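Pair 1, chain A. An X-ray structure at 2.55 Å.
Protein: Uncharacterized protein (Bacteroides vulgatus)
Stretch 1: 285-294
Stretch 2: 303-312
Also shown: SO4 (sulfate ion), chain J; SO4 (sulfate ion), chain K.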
# COMPACT_ATOMS: atom_id res chain seq x y z
N LEU A 285 14.49 -7.68 5.64
CA LEU A 285 14.33 -6.25 5.39
C LEU A 285 14.98 -5.49 6.54
O LEU A 285 14.88 -5.91 7.70
CB LEU A 285 12.86 -5.86 5.23
CG LEU A 285 12.12 -6.45 4.03
CD1 LEU A 285 10.70 -6.12 4.09
CD2 LEU A 285 12.69 -5.97 2.73
N LYS A 286 15.69 -4.40 6.22
CA LYS A 286 16.38 -3.59 7.22
C LYS A 286 16.19 -2.11 6.96
O LYS A 286 15.90 -1.72 5.84
CB LYS A 286 17.90 -3.87 7.21
CG LYS A 286 18.31 -5.25 7.63
CD LYS A 286 19.81 -5.39 7.48
CE LYS A 286 20.24 -6.71 6.91
NZ LYS A 286 20.17 -7.77 7.94
N LEU A 287 16.43 -1.28 7.98
CA LEU A 287 16.45 0.17 7.89
C LEU A 287 17.89 0.66 8.12
O LEU A 287 18.63 0.03 8.86
CB LEU A 287 15.51 0.83 8.93
CG LEU A 287 14.01 0.54 8.86
CD1 LEU A 287 13.31 1.19 10.05
CD2 LEU A 287 13.39 1.05 7.59
N LYS A 288 18.29 1.77 7.48
CA LYS A 288 19.58 2.45 7.67
C LYS A 288 19.21 3.83 8.18
O LYS A 288 18.53 4.58 7.48
CB LYS A 288 20.42 2.49 6.37
CG LYS A 288 20.85 1.13 5.81
CD LYS A 288 21.76 0.35 6.75
CE LYS A 288 22.41 -0.82 6.08
NZ LYS A 288 23.61 -0.40 5.32
N ILE A 289 19.53 4.13 9.45
CA ILE A 289 19.13 5.39 10.07
C ILE A 289 20.34 6.28 10.36
O ILE A 289 21.45 5.78 10.63
CB ILE A 289 18.27 5.12 11.33
CG1 ILE A 289 17.48 6.38 11.76
CG2 ILE A 289 19.08 4.48 12.46
CD1 ILE A 289 16.38 6.18 12.81
N ASN A 290 20.10 7.61 10.27
CA ASN A 290 21.07 8.68 10.56
C ASN A 290 20.50 9.57 11.64
O ASN A 290 19.35 9.98 11.54
CB ASN A 290 21.35 9.52 9.30
CG ASN A 290 22.01 8.80 8.17
OD1 ASN A 290 22.19 7.58 8.16
ND2 ASN A 290 22.45 9.57 7.18
N TYR A 291 21.25 9.84 12.69
CA TYR A 291 20.75 10.67 13.79
C TYR A 291 21.90 11.36 14.50
O TYR A 291 23.05 10.91 14.44
CB TYR A 291 19.87 9.87 14.79
CG TYR A 291 20.55 8.68 15.43
CD1 TYR A 291 20.64 7.46 14.75
CD2 TYR A 291 21.06 8.74 16.72
CE1 TYR A 291 21.24 6.35 15.34
CE2 TYR A 291 21.68 7.64 17.31
CZ TYR A 291 21.76 6.44 16.62
OH TYR A 291 22.35 5.34 17.18
N ASP A 292 21.58 12.51 15.12
CA ASP A 292 22.50 13.38 15.86
C ASP A 292 22.08 13.48 17.29
O ASP A 292 20.90 13.69 17.57
CB ASP A 292 22.50 14.78 15.21
CG ASP A 292 22.98 14.80 13.76
OD1 ASP A 292 23.80 13.93 13.39
OD2 ASP A 292 22.58 15.73 13.01
N ILE A 293 23.03 13.29 18.22
CA ILE A 293 22.80 13.44 19.67
C ILE A 293 23.47 14.75 20.05
O ILE A 293 24.70 14.86 19.97
CB ILE A 293 23.27 12.23 20.51
CG1 ILE A 293 22.71 10.90 19.92
CG2 ILE A 293 22.87 12.42 22.01
CD1 ILE A 293 23.38 9.68 20.45
N VAL A 294 22.66 15.77 20.31
CA VAL A 294 23.12 17.14 20.54
C VAL A 294 23.07 17.50 22.00
O VAL A 294 21.99 17.48 22.58
CB VAL A 294 22.25 18.12 19.69
CG1 VAL A 294 22.68 19.58 19.89
CG2 VAL A 294 22.28 17.74 18.23
N LEU A 303 27.85 20.20 21.32
CA LEU A 303 28.60 19.01 20.95
C LEU A 303 27.62 18.04 20.29
O LEU A 303 26.62 17.66 20.89
CB LEU A 303 29.25 18.41 22.16
CG LEU A 303 30.46 17.56 21.93
CD1 LEU A 303 31.61 18.38 21.39
CD2 LEU A 303 30.92 16.98 23.26
N THR A 304 27.84 17.73 19.01
CA THR A 304 26.97 16.84 18.27
C THR A 304 27.68 15.53 18.00
O THR A 304 28.79 15.51 17.50
CB THR A 304 26.49 17.52 16.98
OG1 THR A 304 25.68 18.64 17.35
CG2 THR A 304 25.67 16.61 16.10
N SER A 305 27.02 14.43 18.34
CA SER A 305 27.48 13.09 18.07
C SER A 305 26.66 12.58 16.89
O SER A 305 25.47 12.33 17.04
CB SER A 305 27.33 12.21 19.31
OG SER A 305 28.16 11.08 19.17
N THR A 306 27.27 12.51 15.69
CA THR A 306 26.59 12.11 14.46
C THR A 306 26.81 10.62 14.16
O THR A 306 27.94 10.19 13.99
CB THR A 306 27.08 13.00 13.28
OG1 THR A 306 26.67 14.37 13.45
CG2 THR A 306 26.65 12.47 11.93
N ILE A 307 25.71 9.84 14.07
CA ILE A 307 25.71 8.43 13.70
C ILE A 307 24.95 8.32 12.40
O ILE A 307 23.80 8.74 12.37
CB ILE A 307 25.14 7.46 14.79
CG1 ILE A 307 26.00 7.45 16.08
CG2 ILE A 307 24.99 6.05 14.26
CD1 ILE A 307 25.38 8.21 17.15
N THR A 308 25.59 7.82 11.31
CA THR A 308 24.95 7.63 10.01
C THR A 308 25.10 6.19 9.53
O THR A 308 26.04 5.52 9.92
CB THR A 308 25.45 8.61 8.92
OG1 THR A 308 26.77 8.28 8.47
CG2 THR A 308 25.32 10.06 9.33
N ASN A 309 24.18 5.72 8.66
CA ASN A 309 24.15 4.40 8.03
C ASN A 309 24.11 3.28 9.08
O ASN A 309 24.65 2.20 8.86
CB ASN A 309 25.34 4.23 7.03
CG ASN A 309 25.13 3.20 5.93
OD1 ASN A 309 24.04 3.08 5.33
ND2 ASN A 309 26.20 2.47 5.58
N LYS A 310 23.44 3.54 10.22
CA LYS A 310 23.25 2.57 11.31
C LYS A 310 22.12 1.59 10.91
O LYS A 310 20.99 1.97 10.64
CB LYS A 310 22.97 3.30 12.64
CG LYS A 310 22.43 2.46 13.80
CD LYS A 310 23.39 1.36 14.26
CE LYS A 310 23.26 1.05 15.73
NZ LYS A 310 23.73 2.18 16.57
N GLU A 311 22.48 0.32 10.84
CA GLU A 311 21.63 -0.79 10.46
C GLU A 311 20.68 -1.14 11.58
O GLU A 311 21.07 -1.23 12.75
CB GLU A 311 22.51 -1.98 10.11
CG GLU A 311 21.79 -3.04 9.32
CD GLU A 311 22.66 -4.24 9.05
OE1 GLU A 311 22.68 -5.16 9.91
OE2 GLU A 311 23.29 -4.29 7.96
N VAL A 312 19.41 -1.32 11.22
CA VAL A 312 18.31 -1.69 12.11
C VAL A 312 17.54 -2.80 11.39
O VAL A 312 16.95 -2.53 10.35
CB VAL A 312 17.42 -0.46 12.46
CG1 VAL A 312 16.21 -0.87 13.27
CG2 VAL A 312 18.20 0.60 13.18
S SO4 J . 23.64 5.21 20.65
O1 SO4 J . 23.10 5.97 21.79
O2 SO4 J . 25.03 4.87 20.95
O3 SO4 J . 22.83 4.00 20.42
O4 SO4 J . 23.60 6.02 19.45
S SO4 K . 22.06 13.04 7.09
O1 SO4 K . 22.26 13.50 8.42
O2 SO4 K . 23.34 12.57 6.60
O3 SO4 K . 21.14 11.94 7.15
O4 SO4 K . 21.51 14.14 6.24
O HOH W 1 26.65 -0.72 4.61
O HOH W 2 25.70 -0.89 7.84

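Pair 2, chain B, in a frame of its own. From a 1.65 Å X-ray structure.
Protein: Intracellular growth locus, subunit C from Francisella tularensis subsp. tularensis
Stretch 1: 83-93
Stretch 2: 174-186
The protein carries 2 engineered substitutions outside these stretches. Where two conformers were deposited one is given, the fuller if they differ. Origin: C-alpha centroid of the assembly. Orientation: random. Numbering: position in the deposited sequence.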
# COMPACT_ATOMS: atom_id res chain seq x y z
N ILE B 83 -13.61 -17.53 -0.53
CA ILE B 83 -14.57 -16.47 -0.43
C ILE B 83 -13.88 -15.10 -0.32
O ILE B 83 -14.01 -14.26 -1.21
CB ILE B 83 -15.52 -16.63 0.77
CG1 ILE B 83 -16.30 -17.95 0.67
CG2 ILE B 83 -16.55 -15.52 0.70
CD1 ILE B 83 -17.32 -18.11 1.77
N ASN B 84 -13.16 -14.85 0.77
CA ASN B 84 -12.49 -13.56 0.90
C ASN B 84 -11.02 -13.82 1.20
O ASN B 84 -10.67 -14.82 1.85
CB ASN B 84 -13.10 -12.73 2.05
CG ASN B 84 -14.61 -12.51 1.90
OD1 ASN B 84 -15.14 -12.29 0.80
ND2 ASN B 84 -15.31 -12.56 3.01
N PRO B 85 -10.14 -12.92 0.74
CA PRO B 85 -8.70 -13.08 0.98
C PRO B 85 -8.33 -12.61 2.37
O PRO B 85 -9.17 -12.05 3.07
CB PRO B 85 -8.08 -12.16 -0.06
CG PRO B 85 -9.10 -11.04 -0.13
CD PRO B 85 -10.41 -11.82 -0.22
N THR B 86 -7.09 -12.88 2.80
CA THR B 86 -6.61 -12.40 4.10
C THR B 86 -5.48 -11.50 3.69
O THR B 86 -4.66 -11.90 2.87
CB THR B 86 -6.12 -13.52 5.04
OG1 THR B 86 -7.25 -14.32 5.46
CG2 THR B 86 -5.49 -12.92 6.26
N ILE B 87 -5.46 -10.30 4.24
CA ILE B 87 -4.51 -9.29 3.80
C ILE B 87 -3.85 -8.55 4.93
O ILE B 87 -4.48 -8.23 5.94
CB ILE B 87 -5.30 -8.24 2.89
CG1 ILE B 87 -5.79 -8.96 1.63
CG2 ILE B 87 -4.45 -7.06 2.52
CD1 ILE B 87 -6.71 -8.04 0.79
N SER B 88 -2.56 -8.26 4.75
CA SER B 88 -1.85 -7.40 5.70
C SER B 88 -1.19 -6.33 4.83
O SER B 88 -0.88 -6.57 3.67
CB SER B 88 -0.80 -8.18 6.54
OG SER B 88 0.17 -8.78 5.72
N ILE B 89 -1.04 -5.13 5.37
CA ILE B 89 -0.43 -4.04 4.61
C ILE B 89 0.35 -3.14 5.53
O ILE B 89 0.02 -2.97 6.70
CB ILE B 89 -1.55 -3.24 3.82
CG1 ILE B 89 -0.89 -2.26 2.83
CG2 ILE B 89 -2.46 -2.41 4.79
CD1 ILE B 89 -1.97 -1.65 1.89
N THR B 90 1.42 -2.57 5.00
CA THR B 90 2.26 -1.63 5.75
C THR B 90 2.37 -0.36 4.91
O THR B 90 2.75 -0.42 3.75
CB THR B 90 3.66 -2.21 6.00
OG1 THR B 90 3.53 -3.39 6.82
CG2 THR B 90 4.49 -1.23 6.81
N LEU B 91 1.93 0.77 5.51
CA LEU B 91 1.91 2.05 4.81
C LEU B 91 2.83 3.06 5.50
O LEU B 91 2.97 3.02 6.70
CB LEU B 91 0.46 2.61 4.83
CG LEU B 91 -0.62 1.72 4.21
CD1 LEU B 91 -1.97 2.02 4.79
CD2 LEU B 91 -0.62 1.97 2.74
N GLY B 92 3.45 3.94 4.72
CA GLY B 92 4.30 4.98 5.28
C GLY B 92 3.55 6.30 5.08
O GLY B 92 3.11 6.58 3.98
N VAL B 93 3.35 7.08 6.16
CA VAL B 93 2.68 8.36 6.03
C VAL B 93 3.50 9.45 6.71
O VAL B 93 4.33 9.17 7.59
CB VAL B 93 1.24 8.33 6.63
CG1 VAL B 93 0.41 7.25 5.90
CG2 VAL B 93 1.30 7.98 8.15
N ARG B 174 6.65 13.48 11.07
CA ARG B 174 7.63 12.43 10.91
C ARG B 174 7.06 11.33 10.02
O ARG B 174 5.85 11.18 9.90
CB ARG B 174 7.98 11.81 12.25
CG ARG B 174 8.98 12.67 13.08
CD ARG B 174 9.09 12.10 14.49
NE ARG B 174 10.05 12.86 15.27
CZ ARG B 174 9.81 14.04 15.83
NH1 ARG B 174 8.61 14.62 15.72
NH2 ARG B 174 10.79 14.68 16.48
N TYR B 175 7.96 10.56 9.42
CA TYR B 175 7.50 9.47 8.57
C TYR B 175 7.10 8.40 9.57
O TYR B 175 7.95 7.96 10.39
CB TYR B 175 8.64 9.03 7.69
CG TYR B 175 8.25 7.98 6.66
CD1 TYR B 175 7.30 8.25 5.69
CD2 TYR B 175 8.93 6.76 6.61
CE1 TYR B 175 7.03 7.31 4.64
CE2 TYR B 175 8.70 5.84 5.59
CZ TYR B 175 7.75 6.12 4.62
OH TYR B 175 7.51 5.24 3.57
N HIS B 176 5.83 7.96 9.53
CA HIS B 176 5.32 6.94 10.46
C HIS B 176 4.99 5.68 9.67
O HIS B 176 4.53 5.75 8.54
CB HIS B 176 4.01 7.37 11.16
CG HIS B 176 4.18 8.38 12.28
ND1 HIS B 176 4.63 9.67 12.09
CD2 HIS B 176 3.88 8.27 13.60
CE1 HIS B 176 4.60 10.33 13.25
NE2 HIS B 176 4.15 9.51 14.17
N ILE B 177 5.19 4.52 10.29
CA ILE B 177 4.88 3.29 9.60
C ILE B 177 3.62 2.69 10.20
O ILE B 177 3.56 2.44 11.40
CB ILE B 177 6.09 2.34 9.71
CG1 ILE B 177 7.27 3.04 9.02
CG2 ILE B 177 5.73 0.99 9.15
CD1 ILE B 177 8.48 2.16 8.68
N ILE B 178 2.60 2.48 9.37
CA ILE B 178 1.31 1.93 9.81
C ILE B 178 1.24 0.50 9.34
O ILE B 178 1.24 0.23 8.13
CB ILE B 178 0.09 2.73 9.20
CG1 ILE B 178 0.22 4.20 9.58
CG2 ILE B 178 -1.19 2.12 9.57
CD1 ILE B 178 -0.91 5.05 8.86
N SER B 179 1.22 -0.43 10.29
CA SER B 179 1.18 -1.88 9.97
C SER B 179 -0.16 -2.39 10.35
O SER B 179 -0.54 -2.30 11.50
CB SER B 179 2.24 -2.68 10.77
OG SER B 179 3.54 -2.16 10.53
N ILE B 180 -0.88 -2.96 9.39
CA ILE B 180 -2.24 -3.43 9.63
C ILE B 180 -2.34 -4.88 9.23
O ILE B 180 -1.85 -5.28 8.16
CB ILE B 180 -3.27 -2.64 8.78
CG1 ILE B 180 -2.90 -1.15 8.81
CG2 ILE B 180 -4.69 -2.89 9.34
CD1 ILE B 180 -3.75 -0.31 7.84
N ASP B 181 -2.97 -5.70 10.09
CA ASP B 181 -3.11 -7.13 9.79
C ASP B 181 -4.59 -7.50 9.98
O ASP B 181 -5.33 -6.76 10.60
CB ASP B 181 -2.28 -8.00 10.77
CG ASP B 181 -0.77 -7.74 10.68
OD1 ASP B 181 -0.11 -8.13 9.66
OD2 ASP B 181 -0.23 -7.14 11.65
N GLY B 182 -4.99 -8.63 9.42
CA GLY B 182 -6.35 -9.14 9.54
C GLY B 182 -7.41 -8.40 8.74
O GLY B 182 -8.54 -8.17 9.21
N LEU B 183 -7.04 -7.98 7.53
CA LEU B 183 -7.95 -7.25 6.67
C LEU B 183 -8.42 -8.18 5.56
O LEU B 183 -7.87 -9.22 5.34
CB LEU B 183 -7.19 -6.08 6.00
CG LEU B 183 -6.72 -4.93 6.89
CD1 LEU B 183 -5.79 -3.96 6.09
CD2 LEU B 183 -7.96 -4.19 7.41
N THR B 184 -9.49 -7.80 4.88
CA THR B 184 -9.93 -8.56 3.72
C THR B 184 -10.53 -7.49 2.80
O THR B 184 -10.40 -6.31 3.06
CB THR B 184 -10.95 -9.65 4.09
OG1 THR B 184 -11.27 -10.39 2.90
CG2 THR B 184 -12.21 -9.04 4.66
N THR B 185 -11.15 -7.88 1.70
CA THR B 185 -11.75 -6.87 0.80
C THR B 185 -12.83 -7.62 0.01
O THR B 185 -12.75 -8.83 -0.11
CB THR B 185 -10.68 -6.36 -0.22
OG1 THR B 185 -11.29 -5.45 -1.18
CG2 THR B 185 -10.08 -7.52 -1.02
N SER B 186 -13.84 -6.93 -0.53
CA SER B 186 -14.84 -7.61 -1.37
C SER B 186 -14.42 -7.62 -2.84
O SER B 186 -15.12 -8.22 -3.69
CB SER B 186 -16.18 -6.89 -1.32
OG SER B 186 -16.52 -6.57 0.00
O HOH W 3 -3.28 -10.57 7.98

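Both pairs are antiparallel β-ladders interrupted by a bulge that shifts the register by one residue, and the backbones superpose with an RMSD of 0.6 Å over 14 central residues. The strand axes run at 159° in pair 1 (286-294 against 303-308) and 163° in pair 2 (86-93 against 174-181). In each, the second stretch turns a corner at the extra residue, N309(A) in pair 1 and G182(B) at the matching position in pair 2. Both have positive phi (58° and 73°), a conformation that by itself favours glycine; pair 1 nevertheless accommodates an asparagine there.

The hydrogen-bonded pairs flanking the bulge match. I289(A) N donates to K310(A) O at 2.9 Å, as I87(B) N does to L183(B) O at 2.9 Å; beyond the bulge, Y291(A) N to I307(A) O (2.8 Å) corresponds to I89(B) N to I180(B) O (2.9 Å). The amide of the extra residue is satisfied differently. In pair 1 N309(A) N donates to the side chain of N290(A), 2.8 Å from its OD1. In pair 2 the matching residue is S88(B), and a water accepts instead from G182(B) N at 3.0 Å, while donating weakly to I87(B) O at 3.3 Å.

The face carrying I289(A), Y291(A) and I293(A) matches that of I87(B), I89(B) and L91(B), yet is filled in different ways. In pair 1 the Y291(A) ring covers its neighbour: I307(A) CB lies over the ring face, 4.2 Å from the centroid of Y291(A), and K310(A) CG is near the ring edge. The Y291(A) OH donates to O4 of a sulfate (chain J) at 2.7 Å, an ion probably from the crystallisation liquor. Pair 2 packs this face with aliphatic groups alone around the bulge: I89(B) CG2 lies 3.9 Å from both I180(B) CD1 and L183(B) CD1, and L91(B) CD1 is 4.2 Å from I180(B) CD1. Where pair 1 has S305(A), pair 2 has I178(B), whose CD1 also reaches V93(B) CG2 at 3.7 Å.

On the other face, D292(A) and T306(A) match T90(B) and S179(B). The first two join by a hydrogen bond from T306(A) OG1 to D292(A) OD1 (2.9 Å). In pair 2 T90(B) OG1 and S179(B) OG stand 3.9 Å apart. The diagonal contact is kept in both pairs: D292(A) CB lies 3.8 Å from T304(A) CG2, and T90(B) CG2 lies 3.5 Å from I177(B) CG2. Farther along, V294(A) gives way to G92(B), where an ideal CB would lie 2.1 Å from Y175(B) OH, a clash.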